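Long-range contacts in alkylpurine DNA glycosylase AlkC (Pseudomonas fluorescens, PDB 5VI0), which excises alkylated purine bases from DNA as a base excision repair glycosylase that does not flip the damaged base out of the helix: residues Lys14-Val19 / Ser89-Leu94; Asp298-Tyr303 / His352-Gly357; Phe315-Phe320 / Ile330-His335. All coordinates share one frame; numbering follows the deposited sequence.

Contact 1: Lys14-Val19 / Ser89-Leu94; sequences KEIFNV and SGFVSL. With P4K (polyethylene glycol), chain G.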
# COMPACT_ATOMS: atom_id res chain seq x y z
N LYS A 14 -17.14 1.15 12.96
CA LYS A 14 -18.41 1.77 12.57
C LYS A 14 -18.96 2.66 13.67
O LYS A 14 -19.81 3.52 13.39
CB LYS A 14 -19.43 0.70 12.19
CG LYS A 14 -19.85 -0.20 13.33
CD LYS A 14 -20.61 -1.43 12.85
CE LYS A 14 -21.13 -2.24 14.04
NZ LYS A 14 -21.76 -3.54 13.65
N GLU A 15 -18.50 2.48 14.91
CA GLU A 15 -18.98 3.32 15.99
C GLU A 15 -18.41 4.73 15.93
O GLU A 15 -18.82 5.57 16.74
CB GLU A 15 -18.66 2.67 17.33
CG GLU A 15 -19.17 1.24 17.45
CD GLU A 15 -20.69 1.12 17.35
OE1 GLU A 15 -21.16 0.03 16.95
OE2 GLU A 15 -21.42 2.08 17.67
N ILE A 16 -17.49 5.01 15.01
CA ILE A 16 -17.13 6.41 14.76
C ILE A 16 -18.35 7.19 14.31
O ILE A 16 -18.55 8.33 14.72
CB ILE A 16 -15.98 6.51 13.74
CG1 ILE A 16 -14.70 5.92 14.34
CG2 ILE A 16 -15.74 7.95 13.40
CD1 ILE A 16 -13.61 5.60 13.30
N PHE A 17 -19.20 6.57 13.48
CA PHE A 17 -20.48 7.16 13.07
C PHE A 17 -21.62 6.66 13.96
O PHE A 17 -22.55 5.99 13.50
CB PHE A 17 -20.76 6.85 11.61
CG PHE A 17 -19.79 7.49 10.65
CD1 PHE A 17 -19.98 8.79 10.21
CD2 PHE A 17 -18.69 6.78 10.18
CE1 PHE A 17 -19.10 9.37 9.33
CE2 PHE A 17 -17.80 7.35 9.30
CZ PHE A 17 -18.00 8.65 8.87
N ASN A 18 -21.54 6.96 15.25
CA ASN A 18 -22.63 6.60 16.14
C ASN A 18 -23.61 7.77 16.25
O ASN A 18 -23.44 8.82 15.62
CB ASN A 18 -22.12 6.15 17.51
CG ASN A 18 -21.30 7.23 18.20
OD1 ASN A 18 -21.31 8.40 17.81
ND2 ASN A 18 -20.59 6.83 19.24
N VAL A 19 -24.64 7.60 17.07
CA VAL A 19 -25.66 8.63 17.16
C VAL A 19 -25.07 9.90 17.75
O VAL A 19 -25.43 11.01 17.34
CB VAL A 19 -26.87 8.12 17.95
CG1 VAL A 19 -27.89 9.24 18.15
CG2 VAL A 19 -27.51 6.94 17.22
N SER A 89 -12.99 15.06 13.20
CA SER A 89 -12.12 13.98 12.75
C SER A 89 -11.98 13.91 11.23
O SER A 89 -12.95 14.05 10.48
CB SER A 89 -12.67 12.64 13.28
OG SER A 89 -12.54 11.61 12.32
N GLY A 90 -10.76 13.61 10.79
CA GLY A 90 -10.53 13.38 9.37
C GLY A 90 -11.26 12.16 8.84
O GLY A 90 -11.75 12.17 7.70
N PHE A 91 -11.34 11.10 9.64
CA PHE A 91 -12.12 9.94 9.23
C PHE A 91 -13.60 10.32 9.04
O PHE A 91 -14.22 9.96 8.04
CB PHE A 91 -11.96 8.84 10.27
CG PHE A 91 -12.50 7.52 9.83
CD1 PHE A 91 -13.82 7.19 10.01
CD2 PHE A 91 -11.67 6.58 9.25
CE1 PHE A 91 -14.31 5.96 9.61
CE2 PHE A 91 -12.15 5.35 8.86
CZ PHE A 91 -13.46 5.04 9.04
N VAL A 92 -14.16 11.05 10.00
CA VAL A 92 -15.56 11.42 9.92
C VAL A 92 -15.84 12.19 8.64
O VAL A 92 -16.87 12.00 7.99
CB VAL A 92 -15.95 12.24 11.17
CG1 VAL A 92 -17.36 12.78 11.06
CG2 VAL A 92 -15.77 11.36 12.38
N SER A 93 -14.90 13.03 8.22
CA SER A 93 -15.14 13.91 7.11
C SER A 93 -15.01 13.21 5.76
O SER A 93 -15.12 13.89 4.73
CB SER A 93 -14.22 15.12 7.19
OG SER A 93 -12.88 14.71 7.19
N LEU A 94 -14.79 11.90 5.72
CA LEU A 94 -14.90 11.19 4.45
C LEU A 94 -16.26 11.42 3.77
O LEU A 94 -16.36 11.26 2.55
CB LEU A 94 -14.69 9.69 4.61
CG LEU A 94 -13.30 9.23 5.09
CD1 LEU A 94 -13.28 7.72 5.24
CD2 LEU A 94 -12.21 9.68 4.15
O1 P4K G . -0.03 16.17 7.67
C1 P4K G . -0.60 15.00 8.23
C2 P4K G . -1.55 14.31 7.24
O2 P4K G . -2.65 13.75 7.93
C3 P4K G . -3.92 13.94 7.35
C4 P4K G . -4.96 14.27 8.44
O3 P4K G . -6.00 15.11 7.97
C5 P4K G . -6.24 16.31 8.68
C6 P4K G . -6.32 16.06 10.19
O4 P4K G . -7.57 16.45 10.70
C7 P4K G . -8.00 15.84 11.90
C8 P4K G . -7.71 14.33 11.90
O5 P4K G . -7.89 13.84 13.21
C9 P4K G . -8.92 12.88 13.36
C10 P4K G . -8.42 11.45 13.10
O6 P4K G . -8.78 10.94 11.84
C11 P4K G . -7.68 10.73 10.97
C12 P4K G . -8.00 9.65 9.92
O7 P4K G . -7.97 10.26 8.65
C13 P4K G . -8.89 9.79 7.69
C14 P4K G . -8.13 8.91 6.69
O8 P4K G . -8.99 8.19 5.85
C15 P4K G . -9.58 7.04 6.38
C16 P4K G . -8.51 5.98 6.64
C17 P4K G . -8.36 3.89 7.68
C18 P4K G . -8.59 2.46 7.18
C19 P4K G . -7.62 1.18 5.43
C20 P4K G . -7.12 -0.25 5.69
C21 P4K G . -4.80 -0.60 6.22
C22 P4K G . -3.90 0.39 6.97
C23 P4K G . -2.92 0.13 9.14
C24 P4K G . -3.01 -1.13 9.99
C25 P4K G . -5.01 -1.21 11.20
C26 P4K G . -5.51 -1.13 12.64
C27 P4K G . -6.69 0.84 13.12
C28 P4K G . -6.71 1.76 14.34
C29 P4K G . -5.40 1.43 16.30
C30 P4K G . -3.96 1.55 16.80
O10 P4K G . -7.42 2.00 6.55
O11 P4K G . -6.09 -0.25 6.65
O12 P4K G . -3.01 -0.30 7.81
O13 P4K G . -3.66 -0.89 11.21
O14 P4K G . -5.44 0.20 13.05
O15 P4K G . -5.44 1.81 14.95
O9 P4K G . -9.13 4.76 6.90
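The phenyl ring of F91 takes the CD1 methyl of I16 over one face, 3.6 Å above the ring plane and displaced toward the rim. This is a CH-pi contact, with CD1 4.0 Å from the ring centroid and 25° from its normal; an isoleucine suits the place because its longer branch can reach across an aromatic face. The F17 ring meets F91 aslant, F17 CE2 lying 3.8 Å from F91 CE1. The edge of the F17 ring is turned to the backbone, where the carbonyl oxygen of V92 lies near the ring plane, 3.6 Å from F17 CZ.

I16 serves two neighbours at once. With chi1 at -66°, CG1 stands beside the backbone N and carries CD1 over F91, while CG2, anti to that N, packs against V92 CG2 at 3.6 Å. No hydrogen bond crosses between the segments, so they are joined by apolar packing. The shape of 89-94 is set from within: S89 OG accepts the backbone N-H of V92 at 2.9 Å in a nearly straight bond (171°), an ST motif in which a short hydroxyl side chain fastens the start of the turn. V54 and M55 of helix 54-68 also touch the F91 side chain.

F91 also looks onto the bound polyethylene glycol: its CD2 lies 3.6 Å from C15 of the polymer, and its backbone N makes a weak hydrogen bond to O6. L94 CD1 approaches the same C15. The contact thus joins the loop before helix 19-32 to the loop before helix 95-103, loop-to-loop packing consistent with the HEAT-like fold of this family, and backs the part of the polyethylene glycol pocket wall to which S89, G90, F91 and L94 contribute.

Contact 2: Asp298-Tyr303 / His352-Gly357; sequences DYAIDY and HVLVNG
H352 and D302 meet nearly at right angles, the imidazole pointing its NE2-H at one carboxylate oxygen. The bond from H352 NE2 to D302 OD2 is 3.0 Å long and fairly straight (162°). D302 OD2 lies close to the ring plane, the direction in which the N-H points, but the two flat groups are turned 56° apart, and the donor comes from above the carboxylate plane, 42° out of it. D302 is the centre of an inverse gamma turn, and there its side chain swings toward H352. The imidazole has a second hold at its other nitrogen, ND1 being hydrogen-bonded to S362 OG on strand 358-368, so both ring nitrogens are engaged and rotation of the ring is restrained.

On this same side of the sheet L354 reaches back over the first strand. Its CG stands anti to its own carbonyl carbon, and CD1 comes within 4.4 Å of A300 CB; alanine's single methyl is small enough to fit beside both H352 and L354. D298 presents its CB to L354 CB, and its side chain also touches K316. The opposite side carries Y299 and V353, a non-hydrogen-bonded pair. From there the Y299 ring leads away from the second strand to meet F315, and Y299 OH is hydrogen-bonded to Q334. Y299 CA lies 3.1 Å from H352 O in a CA-H...O contact.

The two strands are antiparallel neighbours in the sheet. D298 and L354 exchange two backbone bonds, each 2.8 Å between N and O, and A300 and H352 form the next hydrogen-bonded pair.

Chemically, a histidine held at NE2 by a carboxylate acceptor is likely to be polarised, and D302 would probably help stabilise a protonated ring.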
# COMPACT_ATOMS: atom_id res chain seq x y z
N ASP A 298 21.96 -15.27 3.65
CA ASP A 298 20.53 -15.49 3.82
C ASP A 298 20.10 -16.62 2.91
O ASP A 298 20.87 -17.10 2.08
CB ASP A 298 19.71 -14.23 3.50
CG ASP A 298 20.05 -13.06 4.40
OD1 ASP A 298 20.36 -13.27 5.59
OD2 ASP A 298 20.01 -11.91 3.92
N TYR A 299 18.86 -17.06 3.07
CA TYR A 299 18.28 -17.98 2.10
C TYR A 299 16.80 -17.65 1.89
O TYR A 299 16.14 -17.08 2.75
CB TYR A 299 18.47 -19.45 2.51
CG TYR A 299 17.66 -19.91 3.68
CD1 TYR A 299 18.02 -19.58 4.98
CD2 TYR A 299 16.53 -20.69 3.50
CE1 TYR A 299 17.27 -20.01 6.06
CE2 TYR A 299 15.78 -21.13 4.57
CZ TYR A 299 16.15 -20.79 5.85
OH TYR A 299 15.39 -21.24 6.91
N ALA A 300 16.30 -17.98 0.72
CA ALA A 300 14.92 -17.70 0.38
C ALA A 300 14.25 -18.98 -0.06
O ALA A 300 14.85 -19.81 -0.74
CB ALA A 300 14.80 -16.64 -0.71
N ILE A 301 13.01 -19.14 0.37
CA ILE A 301 12.15 -20.24 -0.04
C ILE A 301 11.09 -19.65 -0.96
O ILE A 301 10.40 -18.69 -0.58
CB ILE A 301 11.52 -20.93 1.17
CG1 ILE A 301 12.64 -21.43 2.11
CG2 ILE A 301 10.63 -22.08 0.73
CD1 ILE A 301 12.16 -22.30 3.27
N ASP A 302 10.98 -20.17 -2.18
CA ASP A 302 9.85 -19.84 -3.04
C ASP A 302 8.68 -20.68 -2.58
O ASP A 302 8.44 -21.78 -3.07
CB ASP A 302 10.15 -20.10 -4.51
CG ASP A 302 11.21 -19.21 -5.03
OD1 ASP A 302 11.44 -18.15 -4.41
OD2 ASP A 302 11.81 -19.56 -6.06
N TYR A 303 7.98 -20.19 -1.57
CA TYR A 303 6.83 -20.91 -1.06
C TYR A 303 5.75 -21.00 -2.13
O TYR A 303 5.44 -20.02 -2.82
CB TYR A 303 6.29 -20.20 0.17
CG TYR A 303 7.04 -20.46 1.44
CD1 TYR A 303 6.82 -21.63 2.18
CD2 TYR A 303 7.95 -19.53 1.94
CE1 TYR A 303 7.49 -21.86 3.37
CE2 TYR A 303 8.63 -19.75 3.12
CZ TYR A 303 8.40 -20.92 3.83
OH TYR A 303 9.08 -21.13 5.00
N HIS A 352 16.98 -20.76 -2.42
CA HIS A 352 18.16 -20.05 -2.92
C HIS A 352 19.02 -19.61 -1.75
O HIS A 352 18.49 -19.18 -0.71
CB HIS A 352 17.79 -18.81 -3.74
CG HIS A 352 16.68 -19.02 -4.70
ND1 HIS A 352 16.88 -19.52 -5.97
CD2 HIS A 352 15.35 -18.80 -4.59
CE1 HIS A 352 15.72 -19.60 -6.60
NE2 HIS A 352 14.77 -19.17 -5.78
N VAL A 353 20.34 -19.69 -1.92
CA VAL A 353 21.27 -19.16 -0.94
C VAL A 353 21.80 -17.82 -1.44
O VAL A 353 22.27 -17.71 -2.58
CB VAL A 353 22.41 -20.14 -0.67
CG1 VAL A 353 23.43 -19.49 0.27
CG2 VAL A 353 21.83 -21.39 -0.06
N LEU A 354 21.72 -16.81 -0.57
CA LEU A 354 22.13 -15.45 -0.90
C LEU A 354 23.34 -15.09 -0.07
O LEU A 354 23.33 -15.24 1.16
CB LEU A 354 21.00 -14.45 -0.63
CG LEU A 354 19.82 -14.37 -1.61
CD1 LEU A 354 19.02 -15.64 -1.61
CD2 LEU A 354 18.90 -13.22 -1.25
N VAL A 355 24.38 -14.58 -0.73
CA VAL A 355 25.55 -14.02 -0.05
C VAL A 355 25.74 -12.59 -0.53
O VAL A 355 25.96 -12.36 -1.73
CB VAL A 355 26.81 -14.86 -0.29
CG1 VAL A 355 27.96 -14.27 0.48
CG2 VAL A 355 26.57 -16.32 0.13
N ASN A 356 25.65 -11.64 0.39
CA ASN A 356 25.72 -10.22 0.07
C ASN A 356 24.74 -9.86 -1.04
O ASN A 356 25.04 -9.09 -1.96
CB ASN A 356 27.16 -9.81 -0.27
CG ASN A 356 28.07 -9.87 0.97
OD1 ASN A 356 27.74 -10.53 1.95
ND2 ASN A 356 29.20 -9.17 0.92
N GLY A 357 23.54 -10.43 -0.95
CA GLY A 357 22.48 -10.07 -1.86
C GLY A 357 22.60 -10.64 -3.25
O GLY A 357 21.88 -10.20 -4.15

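Contact 3: Phe315-Phe320 / Ile330-His335; sequences FKLKAF and IRREQH. With nucleotides of chain E.
R332 bridges the two edge strands, 310-322 and 327-335, of what is probably an Ig-like beta sandwich, reaching the backbone of K316. Its NH1 gives K316 O a hydrogen bond of 3.0 Å, well off straight at 141°, and NH2 adds a weak one to the same oxygen. L317 CD2 sits 3.9 Å above the guanidinium plane, over its centre, and also touches R332 CB at 3.5 Å. Bends at chi2 and chi3 fold the arginine chain round this methyl, so a long side chain spans the gap while its flat end keeps an apolar cover. A leucine in its place would probably leave K316 O without its guanidinium donors and one side of L317 less covered.

L317 CD2 meets I330 CG2 as well, two branched apolar side chains in contact between the strands. L317 lies in a classic beta bulge, where it and K318 both face V297 on the neighbouring strand.

Farther along, Q334 NE2 approaches F315 CZ at 3.7 Å, with amide and ring planes 71° apart; Q334 OE1 is hydrogen-bonded to Y299 OH and NE2 makes a weak hydrogen bond with Y303 OH, which together help orient the amide. Strand 310-322 also meets the DNA: F315 CE2 lies against the sugar of DA2 of chain E, and K316 N donates to its phosphate oxygen OP1 at 2.6 Å, almost straight at 175°.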
# COMPACT_ATOMS: atom_id res chain seq x y z
N PHE A 315 14.97 -15.68 4.85
CA PHE A 315 15.39 -15.87 6.23
C PHE A 315 16.88 -15.58 6.39
O PHE A 315 17.66 -15.76 5.46
CB PHE A 315 15.08 -17.30 6.71
CG PHE A 315 13.64 -17.69 6.53
CD1 PHE A 315 13.22 -18.30 5.35
CD2 PHE A 315 12.71 -17.44 7.51
CE1 PHE A 315 11.91 -18.64 5.17
CE2 PHE A 315 11.39 -17.78 7.34
CZ PHE A 315 10.99 -18.39 6.16
N LYS A 316 17.27 -15.15 7.59
CA LYS A 316 18.66 -14.85 7.91
C LYS A 316 19.39 -16.10 8.39
O LYS A 316 18.89 -16.84 9.24
CB LYS A 316 18.76 -13.77 8.99
CG LYS A 316 18.28 -12.41 8.53
CD LYS A 316 18.79 -11.30 9.43
CE LYS A 316 18.27 -9.95 8.95
NZ LYS A 316 18.28 -9.84 7.44
N LEU A 317 20.58 -16.33 7.83
CA LEU A 317 21.48 -17.41 8.26
C LEU A 317 22.61 -16.90 9.15
O LEU A 317 22.72 -17.32 10.31
CB LEU A 317 22.06 -18.13 7.04
CG LEU A 317 21.15 -19.20 6.47
CD1 LEU A 317 21.61 -19.65 5.07
CD2 LEU A 317 21.05 -20.36 7.44
N LYS A 318 23.44 -15.99 8.65
CA LYS A 318 24.66 -15.67 9.37
C LYS A 318 25.26 -14.40 8.80
O LYS A 318 25.30 -14.22 7.58
CB LYS A 318 25.66 -16.83 9.26
CG LYS A 318 26.85 -16.76 10.18
CD LYS A 318 27.69 -18.02 10.01
CE LYS A 318 28.89 -18.05 10.94
NZ LYS A 318 28.52 -18.22 12.36
N ALA A 319 25.72 -13.51 9.69
CA ALA A 319 26.49 -12.34 9.31
C ALA A 319 27.82 -12.39 10.05
O ALA A 319 27.85 -12.30 11.28
CB ALA A 319 25.75 -11.04 9.63
N PHE A 320 28.91 -12.52 9.31
CA PHE A 320 30.19 -12.84 9.93
C PHE A 320 31.31 -12.45 8.98
O PHE A 320 31.07 -12.01 7.85
CB PHE A 320 30.25 -14.33 10.28
CG PHE A 320 30.40 -15.21 9.07
CD1 PHE A 320 29.40 -15.25 8.10
CD2 PHE A 320 31.56 -15.94 8.87
CE1 PHE A 320 29.54 -16.04 6.98
CE2 PHE A 320 31.70 -16.72 7.75
CZ PHE A 320 30.69 -16.77 6.80
N ILE A 330 27.78 -23.96 6.98
CA ILE A 330 26.55 -23.34 7.45
C ILE A 330 25.43 -24.37 7.38
O ILE A 330 25.28 -25.07 6.38
CB ILE A 330 26.19 -22.09 6.62
CG1 ILE A 330 27.32 -21.07 6.77
CG2 ILE A 330 24.88 -21.48 7.11
CD1 ILE A 330 27.11 -19.74 6.05
N ARG A 331 24.66 -24.46 8.47
CA ARG A 331 23.59 -25.44 8.64
C ARG A 331 22.41 -24.78 9.34
O ARG A 331 22.58 -24.00 10.28
CB ARG A 331 24.10 -26.65 9.43
CG ARG A 331 23.00 -27.60 9.92
CD ARG A 331 23.60 -28.77 10.71
NE ARG A 331 24.77 -29.31 10.02
CZ ARG A 331 24.71 -30.18 9.01
NH1 ARG A 331 25.83 -30.60 8.44
NH2 ARG A 331 23.53 -30.61 8.58
N ARG A 332 21.21 -25.10 8.88
CA ARG A 332 20.00 -24.52 9.46
C ARG A 332 18.91 -25.56 9.33
O ARG A 332 18.70 -26.10 8.25
CB ARG A 332 19.60 -23.22 8.74
CG ARG A 332 18.16 -22.74 8.99
CD ARG A 332 17.97 -22.31 10.45
NE ARG A 332 19.02 -21.38 10.87
CZ ARG A 332 18.95 -20.06 10.73
NH1 ARG A 332 17.86 -19.52 10.19
NH2 ARG A 332 19.95 -19.29 11.12
N GLU A 333 18.24 -25.85 10.44
CA GLU A 333 17.04 -26.66 10.44
C GLU A 333 15.81 -25.76 10.45
O GLU A 333 15.78 -24.76 11.19
CB GLU A 333 17.01 -27.60 11.64
CG GLU A 333 15.80 -28.52 11.66
CD GLU A 333 15.73 -29.34 12.94
OE1 GLU A 333 15.37 -28.77 14.00
OE2 GLU A 333 16.03 -30.56 12.88
N GLN A 334 14.81 -26.10 9.65
CA GLN A 334 13.56 -25.35 9.62
C GLN A 334 12.39 -26.30 9.74
O GLN A 334 12.34 -27.32 9.04
CB GLN A 334 13.44 -24.49 8.36
CG GLN A 334 12.17 -23.68 8.32
CD GLN A 334 12.13 -22.69 7.18
OE1 GLN A 334 13.09 -22.54 6.41
NE2 GLN A 334 11.02 -21.98 7.07
N HIS A 335 11.46 -25.97 10.63
CA HIS A 335 10.24 -26.74 10.84
C HIS A 335 9.15 -26.19 9.93
O HIS A 335 8.75 -25.04 10.08
CB HIS A 335 9.81 -26.65 12.31
CG HIS A 335 8.59 -27.46 12.65
ND1 HIS A 335 7.90 -27.31 13.83
CD2 HIS A 335 7.94 -28.43 11.95
CE1 HIS A 335 6.88 -28.15 13.86
NE2 HIS A 335 6.88 -28.84 12.73
P DA E 2 14.63 -13.67 10.06
OP1 DA E 2 15.50 -14.68 9.41
OP2 DA E 2 14.13 -12.48 9.34
O5' DA E 2 13.28 -14.36 10.57
C5' DA E 2 13.33 -15.53 11.36
C4' DA E 2 11.92 -15.97 11.71
O4' DA E 2 11.36 -15.05 12.67
C3' DA E 2 10.94 -16.01 10.53
O3' DA E 2 10.13 -17.19 10.63
C2' DA E 2 10.15 -14.69 10.64
C1' DA E 2 10.27 -14.32 12.11
N9 DA E 2 10.53 -12.89 12.36
C8 DA E 2 10.94 -11.94 11.45
N7 DA E 2 11.10 -10.74 11.98
C5 DA E 2 10.78 -10.91 13.32
C6 DA E 2 10.75 -10.03 14.43
N6 DA E 2 11.06 -8.73 14.36
N1 DA E 2 10.39 -10.53 15.62
C2 DA E 2 10.07 -11.82 15.70
N3 DA E 2 10.06 -12.75 14.75
C4 DA E 2 10.44 -12.23 13.57

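From the N terminus, contact 1 comes first: it closes a loop of 69 residues, strand-free and largely helical, bringing the chain ahead of helix 19-32 against the chain ahead of helix 95-103. It is complete long before the C-terminal sheet begins, and its centre lies about 45 Å from that of contact 2, on the opposite side of the chain's centre. Contact 2 then opens on strand 293-304 and closes on strand 347-355. Contact 3 opens and closes within that interval, spanning only nine residues between strands 310-322 and 327-335. Contacts 2 and 3 touch within the same C-terminal sheet: Y299 ties them together, its backbone O probably accepting from F315 N and its OH bonding to Q334 OE1.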